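Side-chain contacts in coproheme decarboxylase (Thermus thermophilus, PDB 1VDH), which catalyses the hydrogen peroxide-dependent oxidative decarboxylation of Fe-coproporphyrin III to heme b, the last step of coproporphyrin-dependent heme synthesis: residues A36-D39 against A40-E43; S96-A99 against R100-R104; K45-V48 against R49-E53; G82-P85 against L86-A89. All blocks are in the same frame, centred on the assembly; numbering follows the deposited sequence.

Overall arrangement
From the N terminus, the first contacts lie on helix 34-56. Contact 1 (36-43) is a pair of turns near its start, and contact 3 (45-53) follows further along, with centres about 14 Å apart. Contact 4 (82-89) begins helix 83-95. Contact 2 (96-104) is the turn that leads from that helix into strand 102-116. Each contact is local. None encloses a long loop, and they follow in series without nesting or crossing. Helix 34-56 is tied to the later region at two places: Glu43 and Ala40 of contact 1 meet the turn of contact 2, and Trp51 of contact 3 meets Ala89 of contact 4. Contacts 2 and 4 also touch a second subunit of the pentamer.

Contact 1: A36-D39 against A40-E43; sequences ARED and AWEE
Four successive i to i+4 backbone bonds join 36-39 to 40-43 within helix 34-56, from Ala40 N to Ala36 O at 3.0 Å through to Glu43 N to Asp39 O at 3.1 Å. Side chains meet mainly the backbone of the preceding turn. Ala40 CB sits 3.5 Å from Ala36 O, and its methyl also packs on Trp29 of helix 26-31. Trp41 CB rests against the carbonyl oxygens of Arg37 and Glu38. With CG anti to the backbone N (chi1 174°), the indole swings away from 36-39 and packs on helix 240-246 and Leu249. Glu38 reaches the near end of this ring, its OE1 lying 4.3 Å from Trp41 CD1 at an oblique angle. Glu42 has CG beside its backbone N (chi1 -68°), which brings CG within 3.3 Å of Glu38 O; the bend at chi2 then turns the carboxylate. Glu43 instead runs out extended, and its OE2 accepts a hydrogen bond from Ala97 N. Arg37 NH1 donates to Leu247 O. Glu38 OE1 and Glu42 OE1 are 4.9 Å apart. Their like charges would probably repel mildly, which a long, weak ion pair of Glu42 OE1 with Lys45 NZ may offset. Backbone bonds and packing on the C-terminal region hold the turn.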
loop_
_atom_site.group_PDB
_atom_site.type_symbol
_atom_site.label_atom_id
_atom_site.label_comp_id
_atom_site.label_asym_id
_atom_site.label_seq_id
_atom_site.Cartn_x
_atom_site.Cartn_y
_atom_site.Cartn_z
ATOM N N ALA A 36 20.029 -24.014 -21.893
ATOM C CA ALA A 36 19.822 -23.473 -20.549
ATOM C C ALA A 36 18.416 -23.819 -20.061
ATOM O O ALA A 36 18.230 -24.245 -18.922
ATOM C CB ALA A 36 20.025 -21.961 -20.549
ATOM N N ARG A 37 17.434 -23.651 -20.941
ATOM C CA ARG A 37 16.048 -23.952 -20.612
ATOM C C ARG A 37 15.875 -25.439 -20.312
ATOM O O ARG A 37 15.268 -25.805 -19.302
ATOM C CB ARG A 37 15.125 -23.513 -21.753
ATOM C CG ARG A 37 15.138 -22.006 -22.004
ATOM C CD ARG A 37 14.386 -21.630 -23.272
ATOM N NE ARG A 37 12.987 -22.045 -23.213
ATOM C CZ ARG A 37 12.148 -22.022 -24.246
ATOM N NH1 ARG A 37 10.898 -22.427 -24.087
ATOM N NH2 ARG A 37 12.555 -21.585 -25.436
ATOM N N GLU A 38 16.445 -26.291 -21.166
ATOM C CA GLU A 38 16.357 -27.738 -20.982
ATOM C C GLU A 38 17.013 -28.169 -19.673
ATOM O O GLU A 38 16.469 -29.002 -18.948
ATOM C CB GLU A 38 17.009 -28.481 -22.156
ATOM C CG GLU A 38 16.329 -28.268 -23.508
ATOM C CD GLU A 38 14.888 -28.758 -23.550
ATOM O OE1 GLU A 38 14.542 -29.711 -22.817
ATOM O OE2 GLU A 38 14.097 -28.193 -24.338
ATOM N N ASP A 39 18.177 -27.594 -19.377
ATOM C CA ASP A 39 18.900 -27.906 -18.145
ATOM C C ASP A 39 18.077 -27.512 -16.916
ATOM O O ASP A 39 18.003 -28.260 -15.938
ATOM C CB ASP A 39 20.258 -27.191 -18.116
ATOM C CG ASP A 39 21.252 -27.759 -19.130
ATOM O OD1 ASP A 39 21.036 -28.882 -19.635
ATOM O OD2 ASP A 39 22.258 -27.078 -19.420
ATOM N N ALA A 40 17.458 -26.335 -16.975
ATOM C CA ALA A 40 16.632 -25.855 -15.869
ATOM C C ALA A 40 15.429 -26.775 -15.706
ATOM O O ALA A 40 15.042 -27.115 -14.590
ATOM C CB ALA A 40 16.177 -24.428 -16.132
ATOM N N TRP A 41 14.863 -27.194 -16.834
ATOM C CA TRP A 41 13.712 -28.087 -16.851
ATOM C C TRP A 41 14.033 -29.435 -16.210
ATOM O O TRP A 41 13.273 -29.928 -15.374
ATOM C CB TRP A 41 13.235 -28.293 -18.293
ATOM C CG TRP A 41 12.135 -29.301 -18.442
ATOM C CD1 TRP A 41 12.134 -30.394 -19.260
ATOM C CD2 TRP A 41 10.877 -29.309 -17.755
ATOM N NE1 TRP A 41 10.951 -31.083 -19.127
ATOM C CE2 TRP A 41 10.161 -30.438 -18.210
ATOM C CE3 TRP A 41 10.285 -28.473 -16.799
ATOM C CZ2 TRP A 41 8.883 -30.756 -17.742
ATOM C CZ3 TRP A 41 9.012 -28.789 -16.332
ATOM C CH2 TRP A 41 8.326 -29.922 -16.806
ATOM N N GLU A 42 15.160 -30.029 -16.602
ATOM C CA GLU A 42 15.570 -31.322 -16.060
ATOM C C GLU A 42 15.758 -31.255 -14.551
ATOM O O GLU A 42 15.323 -32.148 -13.824
ATOM C CB GLU A 42 16.855 -31.816 -16.735
ATOM C CG GLU A 42 16.688 -32.193 -18.206
ATOM C CD GLU A 42 15.657 -33.292 -18.430
ATOM O OE1 GLU A 42 14.924 -33.223 -19.440
ATOM O OE2 GLU A 42 15.576 -34.226 -17.601
ATOM N N GLU A 43 16.401 -30.190 -14.086
ATOM C CA GLU A 43 16.624 -30.006 -12.658
ATOM C C GLU A 43 15.297 -29.814 -11.918
ATOM O O GLU A 43 15.126 -30.310 -10.808
ATOM C CB GLU A 43 17.530 -28.801 -12.411
ATOM C CG GLU A 43 17.839 -28.562 -10.939
ATOM C CD GLU A 43 18.600 -27.274 -10.702
ATOM O OE1 GLU A 43 19.527 -27.279 -9.867
ATOM O OE2 GLU A 43 18.270 -26.254 -11.343
#

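Contact 2: S96-A99 against R100-R104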
loop_
_atom_site.group_PDB
_atom_site.type_symbol
_atom_site.label_atom_id
_atom_site.label_comp_id
_atom_site.label_asym_id
_atom_site.label_seq_id
_atom_site.Cartn_x
_atom_site.Cartn_y
_atom_site.Cartn_z
ATOM N N SER A 96 17.127 -23.329 -7.449
ATOM C CA SER A 96 17.118 -23.996 -8.752
ATOM C C SER A 96 17.396 -22.996 -9.874
ATOM O O SER A 96 17.133 -21.799 -9.731
ATOM C CB SER A 96 15.769 -24.682 -8.998
ATOM O OG SER A 96 14.747 -23.731 -9.265
ATOM N N ALA A 97 17.926 -23.489 -10.993
ATOM C CA ALA A 97 18.215 -22.640 -12.144
ATOM C C ALA A 97 16.923 -22.028 -12.685
ATOM O O ALA A 97 16.910 -20.884 -13.147
ATOM C CB ALA A 97 18.912 -23.449 -13.235
ATOM N N PHE A 98 15.828 -22.779 -12.593
ATOM C CA PHE A 98 14.535 -22.294 -13.070
ATOM C C PHE A 98 14.098 -21.039 -12.308
ATOM O O PHE A 98 13.542 -20.114 -12.900
ATOM C CB PHE A 98 13.464 -23.385 -12.952
ATOM C CG PHE A 98 12.108 -22.955 -13.452
ATOM C CD1 PHE A 98 11.936 -22.550 -14.774
ATOM C CD2 PHE A 98 11.013 -22.921 -12.594
ATOM C CE1 PHE A 98 10.692 -22.114 -15.235
ATOM C CE2 PHE A 98 9.763 -22.488 -13.047
ATOM C CZ PHE A 98 9.605 -22.081 -14.370
ATOM N N ALA A 99 14.379 -21.006 -11.005
ATOM C CA ALA A 99 14.022 -19.870 -10.158
ATOM C C ALA A 99 14.742 -18.575 -10.545
ATOM O O ALA A 99 14.372 -17.495 -10.083
ATOM C CB ALA A 99 14.282 -20.198 -8.700
ATOM N N ARG A 100 15.791 -18.679 -11.360
ATOM C CA ARG A 100 16.509 -17.487 -11.806
ATOM C C ARG A 100 15.580 -16.682 -12.714
ATOM O O ARG A 100 15.786 -15.489 -12.929
ATOM C CB ARG A 100 17.782 -17.857 -12.579
ATOM C CG ARG A 100 18.792 -18.688 -11.798
ATOM C CD ARG A 100 20.073 -18.903 -12.606
ATOM N NE ARG A 100 20.890 -20.007 -12.096
ATOM C CZ ARG A 100 21.444 -20.054 -10.886
ATOM N NH1 ARG A 100 22.168 -21.109 -10.528
ATOM N NH2 ARG A 100 21.286 -19.054 -10.030
ATOM N N TYR A 101 14.556 -17.352 -13.241
ATOM C CA TYR A 101 13.578 -16.725 -14.124
ATOM C C TYR A 101 12.257 -16.463 -13.395
ATOM O O TYR A 101 11.239 -16.165 -14.025
ATOM C CB TYR A 101 13.330 -17.621 -15.343
ATOM C CG TYR A 101 14.597 -17.983 -16.083
ATOM C CD1 TYR A 101 15.063 -17.190 -17.131
ATOM C CD2 TYR A 101 15.342 -19.106 -15.721
ATOM C CE1 TYR A 101 16.244 -17.505 -17.801
ATOM C CE2 TYR A 101 16.525 -19.427 -16.384
ATOM C CZ TYR A 101 16.969 -18.622 -17.422
ATOM O OH TYR A 101 18.137 -18.931 -18.083
ATOM N N LEU A 102 12.280 -16.577 -12.071
ATOM C CA LEU A 102 11.086 -16.351 -11.261
ATOM C C LEU A 102 11.268 -15.257 -10.221
ATOM O O LEU A 102 12.376 -15.012 -9.735
ATOM C CB LEU A 102 10.675 -17.634 -10.531
ATOM C CG LEU A 102 10.322 -18.866 -11.363
ATOM C CD1 LEU A 102 10.019 -20.024 -10.422
ATOM C CD2 LEU A 102 9.134 -18.564 -12.269
ATOM N N GLY A 103 10.159 -14.612 -9.885
ATOM C CA GLY A 103 10.157 -13.576 -8.872
ATOM C C GLY A 103 9.058 -13.960 -7.895
ATOM O O GLY A 103 7.964 -14.334 -8.326
ATOM N N ARG A 104 9.334 -13.916 -6.594
ATOM C CA ARG A 104 8.308 -14.264 -5.606
ATOM C C ARG A 104 7.314 -13.112 -5.530
ATOM O O ARG A 104 7.705 -11.967 -5.315
ATOM C CB ARG A 104 8.917 -14.501 -4.220
ATOM C CG ARG A 104 9.940 -15.620 -4.146
ATOM C CD ARG A 104 10.193 -16.048 -2.694
ATOM N NE ARG A 104 9.072 -16.816 -2.150
ATOM C CZ ARG A 104 9.137 -17.574 -1.057
ATOM N NH1 ARG A 104 10.270 -17.668 -0.370
ATOM N NH2 ARG A 104 8.084 -18.281 -0.676
#
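Phe98 and Leu102 carry the apolar part of this turn, their side chains crossing at a slant. Leu102 CD1 is 3.6 Å from Phe98 CE2, and Leu102 CD2 approaches Phe98 CZ. Phe98 has CG anti to the backbone N (chi1 -179°), which turns the ring forward to the leucine four residues on. Tyr101 lies differently. Phe98 O meets the edge of its ring in the ring plane, 3.5 Å from Tyr101 CD2, while Ala97 O comes in obliquely. Arg100 lays its aliphatic chain back over Ala97. Its CG is 3.2 Å from Ala97 O, and NE passes 3.8 Å from Ala97 CA. Extended from CG to NE, the chain runs past Ala97, and NE is the guanidinium atom nearest to it.

Three i to i+3 backbone bonds, of the 3-10 kind, hold the turn, from Arg100 N to Ala97 O, Tyr101 N to Phe98 O and Leu102 N to Ala99 O. In the last, at 3.0 Å, the donor stands 77° out of the carbonyl plane, as suits so tight a turn. Ser96 OG accepts from Ala99 N at 3.3 Å, an ST motif, and is also bonded to Leu93 O.

The turn links helix 83-95 to strand 102-116. Trp29 makes edge-to-face ring contacts with both Phe98 and Tyr101. Phe98 also packs on Leu44 of helix 34-56, and Leu102 on Arg22 and Leu24 of strand 10-24. Arg100 packs on Ser31 of a second subunit.

Contact 3: K45-V48 against R49-E53; sequences KGLV and REWRE
Leu47 overlaps the indole of Trp51, one turn further along helix 34-56, which packs beside the beta-sheet of this chlorite dismutase-family, dimeric alpha-beta barrel fold. The two side chains cross at an angle. Leu47 CG is 3.9 Å from Trp51 CZ2, and the methyl CD1 is 3.7 Å from Trp51 NE1. Leu47 O lies over one face of the same indole, 3.6 Å above its plane and toward the rim. Trp51 takes chi1 -61°, with CG beside its backbone N, and so leans back over this turn. It also makes a cation-pi contact with Arg80.

The bond from Trp51 N to Leu47 O is weak. Stronger backbone bonds run from Arg49 N to Lys45 O and from Arg52 N to Val48 O. Val48 faces Tyr62 and Ile64 of strand 61-67, while its CG1 touches Arg52 NH2 at 3.8 Å.

Arg49 bends at chi3 (63°) and lays one guanidinium face over Gly46 CA, 3.7 Å from the plane. Glu50 forms a salt bridge with Arg92 of helix 83-95. Water 2 donates to Gly46 O and accepts a weak bond from Arg49 NE. Water 1 lies at the edge of the Arg52 guanidinium, in its plane. It donates to Lys45 O at 2.8 Å and accepts from Arg52 NH2 at 3.2 Å.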
loop_
_atom_site.group_PDB
_atom_site.type_symbol
_atom_site.label_atom_id
_atom_site.label_comp_id
_atom_site.label_asym_id
_atom_site.label_seq_id
_atom_site.Cartn_x
_atom_site.Cartn_y
_atom_site.Cartn_z
ATOM N N LYS A 45 12.347 -31.006 -12.775
ATOM C CA LYS A 45 11.679 -32.306 -12.725
ATOM C C LYS A 45 12.230 -33.140 -11.576
ATOM O O LYS A 45 11.480 -33.830 -10.887
ATOM C CB LYS A 45 11.848 -33.069 -14.044
ATOM C CG LYS A 45 10.975 -32.558 -15.179
ATOM C CD LYS A 45 10.929 -33.548 -16.339
ATOM C CE LYS A 45 12.301 -33.763 -16.957
ATOM N NZ LYS A 45 12.245 -34.701 -18.117
ATOM N N GLY A 46 13.545 -33.067 -11.371
ATOM C CA GLY A 46 14.173 -33.805 -10.288
ATOM C C GLY A 46 13.623 -33.367 -8.939
ATOM O O GLY A 46 13.362 -34.194 -8.068
ATOM N N LEU A 47 13.444 -32.058 -8.768
ATOM C CA LEU A 47 12.905 -31.520 -7.522
ATOM C C LEU A 47 11.453 -31.966 -7.309
ATOM O O LEU A 47 11.096 -32.447 -6.230
ATOM C CB LEU A 47 12.990 -29.989 -7.523
ATOM C CG LEU A 47 12.382 -29.273 -6.314
ATOM C CD1 LEU A 47 13.007 -29.779 -5.011
ATOM C CD2 LEU A 47 12.573 -27.777 -6.466
ATOM N N VAL A 48 10.630 -31.805 -8.345
ATOM C CA VAL A 48 9.217 -32.183 -8.298
ATOM C C VAL A 48 9.065 -33.688 -8.068
ATOM O O VAL A 48 8.098 -34.138 -7.455
ATOM C CB VAL A 48 8.484 -31.760 -9.594
ATOM C CG1 VAL A 48 7.031 -32.238 -9.576
ATOM C CG2 VAL A 48 8.527 -30.244 -9.742
ATOM N N ARG A 49 10.038 -34.456 -8.550
ATOM C CA ARG A 49 10.035 -35.904 -8.376
ATOM C C ARG A 49 10.177 -36.227 -6.887
ATOM O O ARG A 49 9.533 -37.145 -6.384
ATOM C CB ARG A 49 11.174 -36.536 -9.183
ATOM C CG ARG A 49 11.227 -38.053 -9.121
ATOM C CD ARG A 49 12.131 -38.615 -10.213
ATOM N NE ARG A 49 13.522 -38.186 -10.069
ATOM C CZ ARG A 49 14.248 -37.633 -11.039
ATOM N NH1 ARG A 49 15.507 -37.283 -10.805
ATOM N NH2 ARG A 49 13.715 -37.409 -12.237
ATOM N N GLU A 50 11.001 -35.450 -6.185
ATOM C CA GLU A 50 11.202 -35.639 -4.750
ATOM C C GLU A 50 9.885 -35.421 -4.006
ATOM O O GLU A 50 9.540 -36.181 -3.101
ATOM C CB GLU A 50 12.265 -34.668 -4.218
ATOM C CG GLU A 50 13.674 -34.944 -4.740
ATOM C CD GLU A 50 14.707 -33.928 -4.267
ATOM O OE1 GLU A 50 15.725 -33.767 -4.967
ATOM O OE2 GLU A 50 14.512 -33.294 -3.206
ATOM N N TRP A 51 9.150 -34.382 -4.397
ATOM C CA TRP A 51 7.864 -34.074 -3.773
ATOM C C TRP A 51 6.880 -35.212 -4.068
ATOM O O TRP A 51 6.114 -35.631 -3.200
ATOM C CB TRP A 51 7.316 -32.747 -4.319
ATOM C CG TRP A 51 8.195 -31.547 -4.053
ATOM C CD1 TRP A 51 9.280 -31.484 -3.218
ATOM C CD2 TRP A 51 8.038 -30.233 -4.604
ATOM N NE1 TRP A 51 9.802 -30.212 -3.214
ATOM C CE2 TRP A 51 9.060 -29.424 -4.054
ATOM C CE3 TRP A 51 7.134 -29.658 -5.509
ATOM C CZ2 TRP A 51 9.201 -28.069 -4.380
ATOM C CZ3 TRP A 51 7.274 -28.308 -5.833
ATOM C CH2 TRP A 51 8.302 -27.531 -5.269
ATOM N N ARG A 52 6.943 -35.729 -5.291
ATOM C CA ARG A 52 6.085 -36.825 -5.730
ATOM C C ARG A 52 6.331 -38.075 -4.876
ATOM O O ARG A 52 5.392 -38.667 -4.351
ATOM C CB ARG A 52 6.365 -37.131 -7.203
ATOM C CG ARG A 52 5.362 -38.057 -7.865
ATOM C CD ARG A 52 5.833 -38.511 -9.250
ATOM N NE ARG A 52 6.326 -37.413 -10.083
ATOM C CZ ARG A 52 5.572 -36.438 -10.584
ATOM N NH1 ARG A 52 4.266 -36.407 -10.343
ATOM N NH2 ARG A 52 6.124 -35.494 -11.336
ATOM N N GLU A 53 7.600 -38.445 -4.717
ATOM C CA GLU A 53 7.975 -39.619 -3.929
ATOM C C GLU A 53 7.544 -39.474 -2.472
ATOM O O GLU A 53 7.079 -40.426 -1.847
ATOM C CB GLU A 53 9.484 -39.860 -4.024
ATOM C CG GLU A 53 9.949 -40.204 -5.439
ATOM C CD GLU A 53 11.464 -40.306 -5.580
ATOM O OE1 GLU A 53 11.921 -40.833 -6.619
ATOM O OE2 GLU A 53 12.200 -39.855 -4.670
HETATM O O HOH W 1 9.193 -34.903 -12.014
HETATM O O HOH W 2 14.724 -36.544 -7.948
#

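Contact 4: G82-P85 against L86-A89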
loop_
_atom_site.group_PDB
_atom_site.type_symbol
_atom_site.label_atom_id
_atom_site.label_comp_id
_atom_site.label_asym_id
_atom_site.label_seq_id
_atom_site.Cartn_x
_atom_site.Cartn_y
_atom_site.Cartn_z
ATOM N N GLY A 82 5.597 -30.745 9.042
ATOM C CA GLY A 82 6.173 -29.673 9.846
ATOM C C GLY A 82 6.712 -28.522 9.014
ATOM O O GLY A 82 6.637 -28.558 7.783
ATOM N N LEU A 83 7.273 -27.510 9.674
ATOM C CA LEU A 83 7.826 -26.349 8.974
ATOM C C LEU A 83 9.146 -26.643 8.264
ATOM O O LEU A 83 9.373 -26.175 7.148
ATOM C CB LEU A 83 8.016 -25.171 9.941
ATOM C CG LEU A 83 8.683 -23.902 9.393
ATOM C CD1 LEU A 83 7.903 -23.333 8.212
ATOM C CD2 LEU A 83 8.803 -22.861 10.507
ATOM N N ASP A 84 10.003 -27.437 8.902
ATOM C CA ASP A 84 11.305 -27.768 8.329
ATOM C C ASP A 84 11.261 -28.296 6.899
ATOM O O ASP A 84 12.001 -27.809 6.044
ATOM C CB ASP A 84 12.081 -28.709 9.258
ATOM C CG ASP A 84 12.504 -28.029 10.550
ATOM O OD1 ASP A 84 12.008 -26.916 10.846
ATOM O OD2 ASP A 84 13.341 -28.605 11.269
ATOM N N PRO A 85 10.411 -29.303 6.618
ATOM C CA PRO A 85 10.338 -29.825 5.247
ATOM C C PRO A 85 9.848 -28.752 4.263
ATOM O O PRO A 85 10.176 -28.797 3.080
ATOM C CB PRO A 85 9.327 -30.967 5.367
ATOM C CG PRO A 85 9.483 -31.423 6.784
ATOM C CD PRO A 85 9.593 -30.122 7.532
ATOM N N LEU A 86 9.062 -27.792 4.749
ATOM C CA LEU A 86 8.560 -26.713 3.890
ATOM C C LEU A 86 9.678 -25.732 3.572
ATOM O O LEU A 86 9.838 -25.306 2.427
ATOM C CB LEU A 86 7.389 -25.982 4.547
ATOM C CG LEU A 86 6.092 -26.785 4.659
ATOM C CD1 LEU A 86 5.039 -25.958 5.370
ATOM C CD2 LEU A 86 5.616 -27.195 3.274
ATOM N N LEU A 87 10.443 -25.367 4.598
ATOM C CA LEU A 87 11.575 -24.460 4.428
ATOM C C LEU A 87 12.548 -25.080 3.426
ATOM O O LEU A 87 13.161 -24.379 2.621
ATOM C CB LEU A 87 12.288 -24.246 5.766
ATOM C CG LEU A 87 11.596 -23.348 6.787
ATOM C CD1 LEU A 87 12.308 -23.461 8.128
ATOM C CD2 LEU A 87 11.601 -21.899 6.289
ATOM N N GLU A 88 12.682 -26.402 3.493
ATOM C CA GLU A 88 13.561 -27.147 2.601
ATOM C C GLU A 88 13.063 -27.096 1.156
ATOM O O GLU A 88 13.831 -26.786 0.249
ATOM C CB GLU A 88 13.669 -28.601 3.066
ATOM C CG GLU A 88 14.580 -29.471 2.210
ATOM C CD GLU A 88 14.468 -30.946 2.553
ATOM O OE1 GLU A 88 14.428 -31.773 1.615
ATOM O OE2 GLU A 88 14.415 -31.283 3.757
ATOM N N ALA A 89 11.778 -27.387 0.952
ATOM C CA ALA A 89 11.182 -27.373 -0.384
ATOM C C ALA A 89 11.265 -25.974 -0.993
ATOM O O ALA A 89 11.558 -25.807 -2.181
ATOM C CB ALA A 89 9.723 -27.838 -0.316
#
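Leu83 has CG anti to the backbone N (chi1 176°), while Leu87 places CG beside its own N (chi1 -75°), and these two settings bring the leucines together across the first turn of helix 83-95. Leu83 CG is 3.9 Å from Leu87 CD1. Leu83 CD1 also reaches Leu87 CG. The pair continues into the subunit interface, where Leu83 packs on Val234 and Leu87 on Gln66, both of a second subunit.

Leu86 turns to another side. Its CB lies 3.3 Å from Leu83 O, and its CG is 3.6 Å from Gly82 O. Beyond them its side chain touches strands 10-24, 74-80 and 102-116, through His16 and Leu18, Asn78 and Arg80, and Tyr109. The helix thus sits with Leu86 against the sheet.

Pro85 lies in the first turn of the helix. Its ring nitrogen has no hydrogen to give, but its oxygen accepts from Ala89 N at 3.0 Å. Leu83 O takes two backbone donors. The bond from Leu87 N is 2.9 Å long and nearly straight at 164°, whereas that from Leu86 N is weak. Glu88 N donates to Asp84 O, and Glu88 CB rests near Pro85 O.

Asp84 OD1 is hydrogen-bonded to Tyr141 OH of the second subunit. Gly82 O is buried without a polar partner, and the neighbours it meets here are carbon atoms of Leu86. The chemistry is therefore divided: leucines pack toward the sheet and the interface, and Asp84 adds a polar link to the second subunit.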